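Local coordinates for protein oxidoreductase (Listeria innocua, PDB 3E18) that binds NAD in a Rossmann-fold domain and is probably a dehydrogenase of the GFO/IDH/MocA family, its substrate being unknown, at residues 30-38 against 50-58; 75-86 against 97-108. All coordinates share one frame; numbering follows the deposited sequence.

In the fold
Both contacts lie in the NAD-binding Rossmann domain and follow one another along the chain, their centres about 20 Å apart. Contact 1 sits at the margin of the parallel sheet, where the outermost strand 30-36 is joined by segment 50-58, and it faces the adenosine half of NAD. Contact 2 packs helix 78-87 beside helix 102-115 nearer the middle of the chain and reaches the nicotinamide ribose. Each is partly buried. Backbone bonds and aromatic rings dominate the first; histidine, a salt bridge and an isoleucine knob make up the second. They meet where Tyr57 OH approaches Leu81 O at 2.6 Å, a probable hydrogen bond between the helices 57-62 and 78-87.

Contact 1 of 2, residues 30-38 against 50-58; sequences LEVHGVFDI and GLKIYESYE. With NAD (nicotinamide-adenine-dinucleotide), chain E.
At the outer edge of the Rossmann sheet, strand 30-36 is flanked by segment 50-58 through a single beta bridge between Val35 and Ile53. Val35 N donates to Lys52 O at 2.8 Å, and Tyr54 N returns a straighter bond to Val35 O at 3.0 Å, with an N-H...O angle of 165°. The same carbonyl is approached by Ile53 CA in a CA-H...O contact. The backbone of Gly34 runs close to the loop, its CA 3.1 Å from Lys52 O. On one flank of the bridge Val35 CG2 touches Leu51 CD1. The Tyr54 ring turns its edge to the strand, and its OH comes within 3.2 Å of His33 CD2, near the imidazole plane; that hydroxyl bonds to Asp63, whereas His33 ND1 bonds to Gln7 on strand 6-11.

The connection from strand 30-36 to strand 68-71 passes through helix 40-47, then this loop, then helix 57-62; after helix 40-47 the chain passes the outer side of strand 30-36 in broadly the same sense, 55° off its direction. At the start of helix 57-62 the Phe36 ring is swung out with CG anti to the backbone N (chi1 176°). Tyr57 N stands 3.5 Å above the ring plane, over its centre, and Ser56 C lies toward the rim of this face, while Tyr54 O meets the edge in plane. Ser56 is the N-cap, its OG taking the amide of Ala59. The Tyr57 side chain crosses that of Phe36 at about a right angle, CB against CE2.

Beyond the strand end, Asp37 grips the adenosine ribose in the manner of NAD-dependent Rossmann enzymes: OD1 accepts from NAD O2B at 2.7 Å and OD2 from NAD O3B at 2.8 Å, with Tyr13 N also bound to OD2.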
# COMPACT_ATOMS: atom_id res chain seq x y z
N LEU A 30 -33.00 -12.48 -26.21
CA LEU A 30 -31.84 -12.14 -26.99
C LEU A 30 -31.24 -13.45 -27.44
O LEU A 30 -31.12 -14.37 -26.64
CB LEU A 30 -30.83 -11.41 -26.11
CG LEU A 30 -29.49 -10.99 -26.71
CD1 LEU A 30 -29.60 -9.67 -27.46
CD2 LEU A 30 -28.51 -10.85 -25.58
N GLU A 31 -30.87 -13.55 -28.70
CA GLU A 31 -30.15 -14.73 -29.14
C GLU A 31 -28.97 -14.35 -30.03
O GLU A 31 -28.88 -13.21 -30.50
CB GLU A 31 -31.10 -15.72 -29.83
CG GLU A 31 -31.54 -15.34 -31.21
CD GLU A 31 -32.38 -16.43 -31.88
OE1 GLU A 31 -33.57 -16.57 -31.52
OE2 GLU A 31 -31.84 -17.13 -32.77
N VAL A 32 -28.05 -15.31 -30.22
CA VAL A 32 -26.91 -15.10 -31.08
C VAL A 32 -27.33 -15.46 -32.50
O VAL A 32 -27.58 -16.62 -32.81
CB VAL A 32 -25.69 -15.95 -30.66
CG1 VAL A 32 -24.52 -15.68 -31.58
CG2 VAL A 32 -25.30 -15.67 -29.21
N HIS A 33 -27.40 -14.44 -33.35
CA HIS A 33 -27.79 -14.62 -34.74
C HIS A 33 -26.65 -15.20 -35.55
O HIS A 33 -26.87 -15.92 -36.52
CB HIS A 33 -28.20 -13.29 -35.34
CG HIS A 33 -29.02 -13.41 -36.59
ND1 HIS A 33 -30.37 -13.69 -36.57
CD2 HIS A 33 -28.68 -13.27 -37.89
CE1 HIS A 33 -30.83 -13.72 -37.81
NE2 HIS A 33 -29.82 -13.47 -38.63
N GLY A 34 -25.43 -14.88 -35.15
CA GLY A 34 -24.25 -15.33 -35.86
C GLY A 34 -22.95 -14.66 -35.45
O GLY A 34 -22.88 -13.94 -34.45
N VAL A 35 -21.91 -14.90 -36.25
CA VAL A 35 -20.54 -14.57 -35.89
C VAL A 35 -19.78 -13.99 -37.08
O VAL A 35 -19.87 -14.49 -38.20
CB VAL A 35 -19.78 -15.84 -35.40
CG1 VAL A 35 -18.28 -15.59 -35.29
CG2 VAL A 35 -20.33 -16.34 -34.07
N PHE A 36 -19.02 -12.92 -36.84
CA PHE A 36 -17.97 -12.51 -37.76
C PHE A 36 -16.61 -12.45 -37.07
O PHE A 36 -16.49 -11.97 -35.94
CB PHE A 36 -18.27 -11.15 -38.42
CG PHE A 36 -17.15 -10.67 -39.30
CD1 PHE A 36 -16.87 -11.32 -40.51
CD2 PHE A 36 -16.35 -9.60 -38.91
CE1 PHE A 36 -15.81 -10.90 -41.31
CE2 PHE A 36 -15.30 -9.17 -39.72
CZ PHE A 36 -15.03 -9.83 -40.92
N ASP A 37 -15.59 -12.95 -37.76
CA ASP A 37 -14.20 -12.73 -37.37
C ASP A 37 -13.40 -12.41 -38.62
O ASP A 37 -13.73 -12.86 -39.71
CB ASP A 37 -13.64 -13.95 -36.63
CG ASP A 37 -12.37 -13.63 -35.84
OD1 ASP A 37 -11.30 -13.41 -36.46
OD2 ASP A 37 -12.43 -13.62 -34.59
N ILE A 38 -12.34 -11.62 -38.45
CA ILE A 38 -11.49 -11.24 -39.59
C ILE A 38 -10.65 -12.42 -40.12
O ILE A 38 -10.32 -12.47 -41.30
CB ILE A 38 -10.64 -9.99 -39.25
CG1 ILE A 38 -10.18 -9.28 -40.53
CG2 ILE A 38 -9.49 -10.34 -38.29
CD1 ILE A 38 -9.72 -7.86 -40.32
N GLY A 50 -21.81 -24.80 -34.96
CA GLY A 50 -23.17 -24.69 -35.46
C GLY A 50 -23.73 -23.28 -35.50
O GLY A 50 -24.96 -23.09 -35.42
N LEU A 51 -22.83 -22.29 -35.60
CA LEU A 51 -23.21 -20.86 -35.60
C LEU A 51 -23.18 -20.29 -37.01
O LEU A 51 -22.31 -20.65 -37.80
CB LEU A 51 -22.25 -20.06 -34.70
CG LEU A 51 -22.13 -20.45 -33.23
CD1 LEU A 51 -20.86 -19.87 -32.61
CD2 LEU A 51 -23.37 -20.02 -32.43
N LYS A 52 -24.14 -19.42 -37.33
CA LYS A 52 -24.14 -18.71 -38.62
C LYS A 52 -22.91 -17.82 -38.71
O LYS A 52 -22.56 -17.12 -37.75
CB LYS A 52 -25.40 -17.86 -38.78
CG LYS A 52 -25.54 -17.18 -40.13
CD LYS A 52 -26.29 -15.86 -40.02
CE LYS A 52 -26.87 -15.42 -41.36
NZ LYS A 52 -25.89 -15.48 -42.49
N ILE A 53 -22.23 -17.84 -39.86
CA ILE A 53 -21.08 -16.97 -40.07
C ILE A 53 -21.24 -16.00 -41.24
O ILE A 53 -21.82 -16.34 -42.27
CB ILE A 53 -19.75 -17.74 -40.18
CG1 ILE A 53 -19.82 -18.82 -41.27
CG2 ILE A 53 -19.38 -18.35 -38.82
CD1 ILE A 53 -18.46 -19.29 -41.76
N TYR A 54 -20.75 -14.78 -41.04
CA TYR A 54 -20.79 -13.75 -42.05
C TYR A 54 -19.43 -13.65 -42.70
O TYR A 54 -18.41 -13.86 -42.03
CB TYR A 54 -21.16 -12.40 -41.43
CG TYR A 54 -22.60 -12.29 -41.02
CD1 TYR A 54 -23.54 -11.68 -41.86
CD2 TYR A 54 -23.03 -12.76 -39.78
CE1 TYR A 54 -24.88 -11.56 -41.48
CE2 TYR A 54 -24.36 -12.64 -39.39
CZ TYR A 54 -25.28 -12.04 -40.24
OH TYR A 54 -26.58 -11.93 -39.85
N GLU A 55 -19.40 -13.32 -43.99
CA GLU A 55 -18.15 -13.21 -44.74
C GLU A 55 -17.44 -11.87 -44.53
O GLU A 55 -16.23 -11.77 -44.76
CB GLU A 55 -18.38 -13.47 -46.23
CG GLU A 55 -18.86 -14.89 -46.58
CD GLU A 55 -17.86 -15.97 -46.18
OE1 GLU A 55 -16.66 -15.84 -46.52
OE2 GLU A 55 -18.28 -16.95 -45.52
N SER A 56 -18.19 -10.86 -44.12
CA SER A 56 -17.63 -9.53 -43.90
C SER A 56 -18.38 -8.80 -42.81
O SER A 56 -19.54 -9.11 -42.52
CB SER A 56 -17.66 -8.72 -45.20
OG SER A 56 -18.99 -8.38 -45.53
N TYR A 57 -17.73 -7.81 -42.21
CA TYR A 57 -18.39 -6.97 -41.21
C TYR A 57 -19.46 -6.12 -41.89
O TYR A 57 -20.54 -5.94 -41.35
CB TYR A 57 -17.36 -6.12 -40.46
CG TYR A 57 -17.95 -5.33 -39.31
CD1 TYR A 57 -18.66 -5.97 -38.29
CD2 TYR A 57 -17.77 -3.95 -39.23
CE1 TYR A 57 -19.21 -5.23 -37.23
CE2 TYR A 57 -18.30 -3.21 -38.17
CZ TYR A 57 -19.01 -3.87 -37.18
OH TYR A 57 -19.54 -3.16 -36.12
N GLU A 58 -19.15 -5.65 -43.10
CA GLU A 58 -20.12 -4.98 -43.98
C GLU A 58 -21.42 -5.79 -44.14
O GLU A 58 -22.51 -5.22 -44.12
CB GLU A 58 -19.47 -4.72 -45.34
CG GLU A 58 -20.30 -3.92 -46.35
CD GLU A 58 -19.64 -3.79 -47.74
OE1 GLU A 58 -18.61 -4.47 -47.99
OE2 GLU A 58 -20.16 -3.02 -48.58
PA NAD E . -8.52 -12.69 -28.64
O1A NAD E . -8.61 -14.01 -27.97
O2A NAD E . -7.20 -12.41 -29.24
O5B NAD E . -9.68 -12.55 -29.74
C5B NAD E . -9.90 -11.38 -30.51
C4B NAD E . -10.54 -11.83 -31.82
O4B NAD E . -10.91 -10.71 -32.60
C3B NAD E . -9.57 -12.66 -32.65
O3B NAD E . -10.19 -13.87 -33.00
C2B NAD E . -9.32 -11.80 -33.88
O2B NAD E . -9.11 -12.56 -35.04
C1B NAD E . -10.57 -10.96 -33.95
N9A NAD E . -10.39 -9.68 -34.66
C8A NAD E . -9.28 -8.87 -34.65
N7A NAD E . -9.53 -7.79 -35.43
C5A NAD E . -10.78 -7.91 -35.93
C6A NAD E . -11.53 -7.11 -36.79
N6A NAD E . -11.09 -5.90 -37.10
N1A NAD E . -12.81 -7.51 -37.14
C2A NAD E . -13.34 -8.69 -36.66
N3A NAD E . -12.59 -9.48 -35.82
C4A NAD E . -11.33 -9.10 -35.46
O3 NAD E . -8.89 -11.53 -27.57
PN NAD E . -9.79 -11.74 -26.27
O1N NAD E . -8.93 -12.14 -25.12
O2N NAD E . -11.01 -12.51 -26.60
O5D NAD E . -10.24 -10.20 -25.95
C5D NAD E . -10.98 -9.41 -26.86
C4D NAD E . -11.63 -8.23 -26.10
O4D NAD E . -12.33 -8.71 -24.97
C3D NAD E . -10.63 -7.23 -25.57
O3D NAD E . -11.20 -5.93 -25.60
C2D NAD E . -10.43 -7.61 -24.12
O2D NAD E . -10.13 -6.47 -23.35
C1D NAD E . -11.80 -8.18 -23.76
N1N NAD E . -11.82 -9.17 -22.66
C2N NAD E . -12.65 -8.90 -21.61
C3N NAD E . -12.76 -9.76 -20.52
C7N NAD E . -13.86 -9.52 -19.52
O7N NAD E . -13.85 -10.25 -18.32
N7N NAD E . -14.82 -8.64 -19.79
C4N NAD E . -12.03 -10.96 -20.52
C5N NAD E . -11.19 -11.24 -21.60
C6N NAD E . -11.10 -10.35 -22.67

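Contact 2 of 2, residues 75-86 against 97-108; sequences NDSHKELAISAL and PVTMTSEDLLAI. With NAD (nicotinamide-adenine-dinucleotide), chain E.
Helices 78-86 and 102-108 run almost parallel, their axes 9° apart and 10.2 Å from each other at closest approach, while the loop 97-101 leans on the start of the first. His78 ND1 donates to Val98 O at 2.9 Å, in the plane of its ring but from above the carbonyl plane, and weakly to Pro97 O. With NE2 bound to Thr73 O, the imidazole is held at both nitrogens, and CE1 lies 3.0 Å from NAD O3D. Asn75 OD1 is 2.7 Å from NAD O3D and also rests on Pro97 CD; Pro97 follows a cis peptide. Lys79, fully extended, crosses Asp104 and sets NZ above the carboxylate plane in a salt bridge, 3.2 Å from OD1. Met100, bent at its last torsion, lays SD and CE over Asp76 CA. Deeper, Ile108 is a knob in the hole formed by Lys79, Ala82, Ile83 and Leu86, its CG1 meeting Ile83 CG1 at 3.8 Å. Beneath the pair, Ala82 and Ile108 both rest on Phe119 of strand 119-122, and Ala82 also touches Ile71 of strand 68-71; helix 57-62 borders Ser84 and Ala85, and helix 325-344 adjoins Ser102 and Leu106.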
# COMPACT_ATOMS: atom_id res chain seq x y z
N ASN A 75 -8.27 -4.07 -28.46
CA ASN A 75 -8.75 -2.76 -28.02
C ASN A 75 -8.69 -1.62 -29.04
O ASN A 75 -9.51 -0.71 -28.98
CB ASN A 75 -8.00 -2.34 -26.75
CG ASN A 75 -8.30 -3.24 -25.59
OD1 ASN A 75 -9.35 -3.90 -25.56
ND2 ASN A 75 -7.39 -3.28 -24.62
N ASP A 76 -7.72 -1.69 -29.95
CA ASP A 76 -7.50 -0.63 -30.92
C ASP A 76 -8.58 -0.56 -32.00
O ASP A 76 -8.77 0.48 -32.63
CB ASP A 76 -6.09 -0.72 -31.54
CG ASP A 76 -5.85 -2.02 -32.29
OD1 ASP A 76 -6.03 -3.12 -31.71
OD2 ASP A 76 -5.45 -1.95 -33.47
N SER A 77 -9.30 -1.66 -32.20
CA SER A 77 -10.35 -1.71 -33.21
C SER A 77 -11.76 -1.39 -32.70
O SER A 77 -12.69 -1.30 -33.50
CB SER A 77 -10.33 -3.07 -33.93
OG SER A 77 -10.43 -4.14 -33.01
N HIS A 78 -11.93 -1.19 -31.39
CA HIS A 78 -13.28 -1.06 -30.82
C HIS A 78 -14.04 0.14 -31.36
O HIS A 78 -15.21 0.04 -31.67
CB HIS A 78 -13.23 -0.91 -29.30
CG HIS A 78 -12.85 -2.16 -28.57
ND1 HIS A 78 -12.70 -2.19 -27.20
CD2 HIS A 78 -12.59 -3.42 -29.00
CE1 HIS A 78 -12.36 -3.41 -26.82
NE2 HIS A 78 -12.29 -4.18 -27.89
N LYS A 79 -13.35 1.28 -31.45
CA LYS A 79 -14.01 2.54 -31.79
C LYS A 79 -14.59 2.53 -33.21
O LYS A 79 -15.74 2.91 -33.40
CB LYS A 79 -13.03 3.70 -31.62
CG LYS A 79 -13.61 5.09 -31.91
CD LYS A 79 -12.50 6.09 -32.15
CE LYS A 79 -13.06 7.47 -32.49
NZ LYS A 79 -12.00 8.52 -32.62
N GLU A 80 -13.80 2.08 -34.19
CA GLU A 80 -14.23 2.07 -35.59
C GLU A 80 -15.40 1.12 -35.82
O GLU A 80 -16.37 1.47 -36.49
CB GLU A 80 -13.06 1.71 -36.54
CG GLU A 80 -13.42 1.72 -38.03
CD GLU A 80 -12.24 1.40 -38.95
OE1 GLU A 80 -11.30 2.23 -39.05
OE2 GLU A 80 -12.25 0.32 -39.58
N LEU A 81 -15.30 -0.08 -35.25
CA LEU A 81 -16.36 -1.09 -35.36
C LEU A 81 -17.65 -0.65 -34.68
O LEU A 81 -18.73 -0.92 -35.20
CB LEU A 81 -15.90 -2.44 -34.82
CG LEU A 81 -14.64 -3.02 -35.47
CD1 LEU A 81 -14.19 -4.32 -34.78
CD2 LEU A 81 -14.79 -3.24 -36.96
N ALA A 82 -17.54 0.01 -33.53
CA ALA A 82 -18.71 0.53 -32.81
C ALA A 82 -19.40 1.65 -33.57
O ALA A 82 -20.61 1.61 -33.74
CB ALA A 82 -18.34 1.00 -31.40
N ILE A 83 -18.63 2.64 -34.03
CA ILE A 83 -19.22 3.76 -34.78
C ILE A 83 -19.85 3.24 -36.08
O ILE A 83 -20.97 3.61 -36.40
CB ILE A 83 -18.18 4.89 -35.03
CG1 ILE A 83 -17.85 5.58 -33.69
CG2 ILE A 83 -18.69 5.89 -36.09
CD1 ILE A 83 -16.71 6.59 -33.77
N SER A 84 -19.18 2.33 -36.78
CA SER A 84 -19.77 1.67 -37.95
C SER A 84 -21.10 0.98 -37.67
O SER A 84 -22.04 1.09 -38.46
CB SER A 84 -18.81 0.64 -38.54
OG SER A 84 -17.73 1.30 -39.14
N ALA A 85 -21.18 0.24 -36.56
CA ALA A 85 -22.41 -0.48 -36.22
C ALA A 85 -23.52 0.50 -35.88
O ALA A 85 -24.65 0.36 -36.37
CB ALA A 85 -22.17 -1.45 -35.08
N LEU A 86 -23.19 1.51 -35.09
CA LEU A 86 -24.16 2.55 -34.76
C LEU A 86 -24.74 3.20 -36.01
O LEU A 86 -25.96 3.19 -36.18
CB LEU A 86 -23.57 3.58 -33.80
CG LEU A 86 -23.31 3.04 -32.38
CD1 LEU A 86 -22.38 3.95 -31.63
CD2 LEU A 86 -24.61 2.78 -31.59
N PRO A 97 -11.43 -2.56 -22.30
CA PRO A 97 -11.73 -1.15 -22.09
C PRO A 97 -12.41 -0.73 -23.39
O PRO A 97 -12.04 -1.24 -24.46
CB PRO A 97 -10.34 -0.51 -21.94
CG PRO A 97 -9.41 -1.41 -22.64
CD PRO A 97 -9.99 -2.80 -22.48
N VAL A 98 -13.44 0.10 -23.32
CA VAL A 98 -14.22 0.31 -24.53
C VAL A 98 -13.40 1.00 -25.60
O VAL A 98 -13.45 0.61 -26.76
CB VAL A 98 -15.55 1.04 -24.31
CG1 VAL A 98 -16.50 0.11 -23.61
CG2 VAL A 98 -15.37 2.35 -23.55
N THR A 99 -12.61 2.00 -25.19
CA THR A 99 -11.71 2.70 -26.08
C THR A 99 -10.40 2.98 -25.36
O THR A 99 -10.31 2.83 -24.13
CB THR A 99 -12.29 4.03 -26.54
OG1 THR A 99 -12.65 4.82 -25.40
CG2 THR A 99 -13.49 3.84 -27.46
N MET A 100 -9.40 3.39 -26.12
CA MET A 100 -8.09 3.66 -25.55
C MET A 100 -7.94 5.11 -25.07
O MET A 100 -6.99 5.44 -24.36
CB MET A 100 -6.99 3.25 -26.53
CG MET A 100 -6.89 1.72 -26.65
SD MET A 100 -5.93 1.13 -28.04
CE MET A 100 -6.13 2.45 -29.23
N THR A 101 -8.89 5.98 -25.42
CA THR A 101 -8.90 7.34 -24.85
C THR A 101 -10.30 7.71 -24.42
O THR A 101 -11.28 7.17 -24.93
CB THR A 101 -8.38 8.44 -25.83
OG1 THR A 101 -9.37 8.69 -26.83
CG2 THR A 101 -7.07 8.05 -26.49
N SER A 102 -10.40 8.67 -23.51
CA SER A 102 -11.70 9.10 -23.06
C SER A 102 -12.43 9.87 -24.17
O SER A 102 -13.66 9.75 -24.31
CB SER A 102 -11.59 9.95 -21.79
OG SER A 102 -10.91 11.16 -22.04
N GLU A 103 -11.68 10.62 -24.98
CA GLU A 103 -12.27 11.38 -26.09
C GLU A 103 -12.91 10.45 -27.10
O GLU A 103 -13.96 10.77 -27.62
CB GLU A 103 -11.24 12.27 -26.80
CG GLU A 103 -10.94 13.59 -26.09
CD GLU A 103 -12.17 14.47 -25.89
OE1 GLU A 103 -12.91 14.71 -26.87
OE2 GLU A 103 -12.38 14.93 -24.75
N ASP A 104 -12.29 9.30 -27.36
CA ASP A 104 -12.85 8.31 -28.28
C ASP A 104 -14.25 7.82 -27.89
O ASP A 104 -15.10 7.61 -28.76
CB ASP A 104 -11.93 7.09 -28.42
CG ASP A 104 -10.69 7.36 -29.24
OD1 ASP A 104 -10.57 8.48 -29.77
OD2 ASP A 104 -9.82 6.45 -29.36
N LEU A 105 -14.49 7.64 -26.59
CA LEU A 105 -15.78 7.18 -26.12
C LEU A 105 -16.79 8.30 -26.25
O LEU A 105 -17.96 8.06 -26.57
CB LEU A 105 -15.71 6.66 -24.66
CG LEU A 105 -17.05 6.38 -23.96
CD1 LEU A 105 -17.87 5.29 -24.70
CD2 LEU A 105 -16.87 6.01 -22.51
N LEU A 106 -16.35 9.53 -26.02
CA LEU A 106 -17.23 10.69 -26.16
C LEU A 106 -17.75 10.77 -27.61
O LEU A 106 -18.92 11.08 -27.83
CB LEU A 106 -16.47 11.96 -25.78
CG LEU A 106 -16.93 12.94 -24.71
CD1 LEU A 106 -17.60 12.26 -23.51
CD2 LEU A 106 -15.73 13.74 -24.26
N ALA A 107 -16.88 10.46 -28.57
CA ALA A 107 -17.27 10.36 -29.98
C ALA A 107 -18.34 9.30 -30.23
O ALA A 107 -19.33 9.58 -30.91
CB ALA A 107 -16.07 10.13 -30.87
N ILE A 108 -18.14 8.10 -29.68
CA ILE A 108 -19.11 7.02 -29.77
C ILE A 108 -20.45 7.39 -29.13
O ILE A 108 -21.50 7.16 -29.74
CB ILE A 108 -18.58 5.74 -29.13
CG1 ILE A 108 -17.38 5.23 -29.93
CG2 ILE A 108 -19.68 4.68 -29.06
CD1 ILE A 108 -16.72 4.00 -29.31
PA NAD E . -8.52 -12.69 -28.64
O1A NAD E . -8.61 -14.01 -27.97
O2A NAD E . -7.20 -12.41 -29.24
O5B NAD E . -9.68 -12.55 -29.74
C5B NAD E . -9.90 -11.38 -30.51
C4B NAD E . -10.54 -11.83 -31.82
O4B NAD E . -10.91 -10.71 -32.60
C3B NAD E . -9.57 -12.66 -32.65
O3B NAD E . -10.19 -13.87 -33.00
C2B NAD E . -9.32 -11.80 -33.88
O2B NAD E . -9.11 -12.56 -35.04
C1B NAD E . -10.57 -10.96 -33.95
N9A NAD E . -10.39 -9.68 -34.66
C8A NAD E . -9.28 -8.87 -34.65
N7A NAD E . -9.53 -7.79 -35.43
C5A NAD E . -10.78 -7.91 -35.93
C6A NAD E . -11.53 -7.11 -36.79
N6A NAD E . -11.09 -5.90 -37.10
N1A NAD E . -12.81 -7.51 -37.14
C2A NAD E . -13.34 -8.69 -36.66
N3A NAD E . -12.59 -9.48 -35.82
C4A NAD E . -11.33 -9.10 -35.46
O3 NAD E . -8.89 -11.53 -27.57
PN NAD E . -9.79 -11.74 -26.27
O1N NAD E . -8.93 -12.14 -25.12
O2N NAD E . -11.01 -12.51 -26.60
O5D NAD E . -10.24 -10.20 -25.95
C5D NAD E . -10.98 -9.41 -26.86
C4D NAD E . -11.63 -8.23 -26.10
O4D NAD E . -12.33 -8.71 -24.97
C3D NAD E . -10.63 -7.23 -25.57
O3D NAD E . -11.20 -5.93 -25.60
C2D NAD E . -10.43 -7.61 -24.12
O2D NAD E . -10.13 -6.47 -23.35
C1D NAD E . -11.80 -8.18 -23.76
N1N NAD E . -11.82 -9.17 -22.66
C2N NAD E . -12.65 -8.90 -21.61
C3N NAD E . -12.76 -9.76 -20.52
C7N NAD E . -13.86 -9.52 -19.52
O7N NAD E . -13.85 -10.25 -18.32
N7N NAD E . -14.82 -8.64 -19.79
C4N NAD E . -12.03 -10.96 -20.52
C5N NAD E . -11.19 -11.24 -21.60
C6N NAD E . -11.10 -10.35 -22.67
O HOH W 1 -10.03 -0.01 -26.35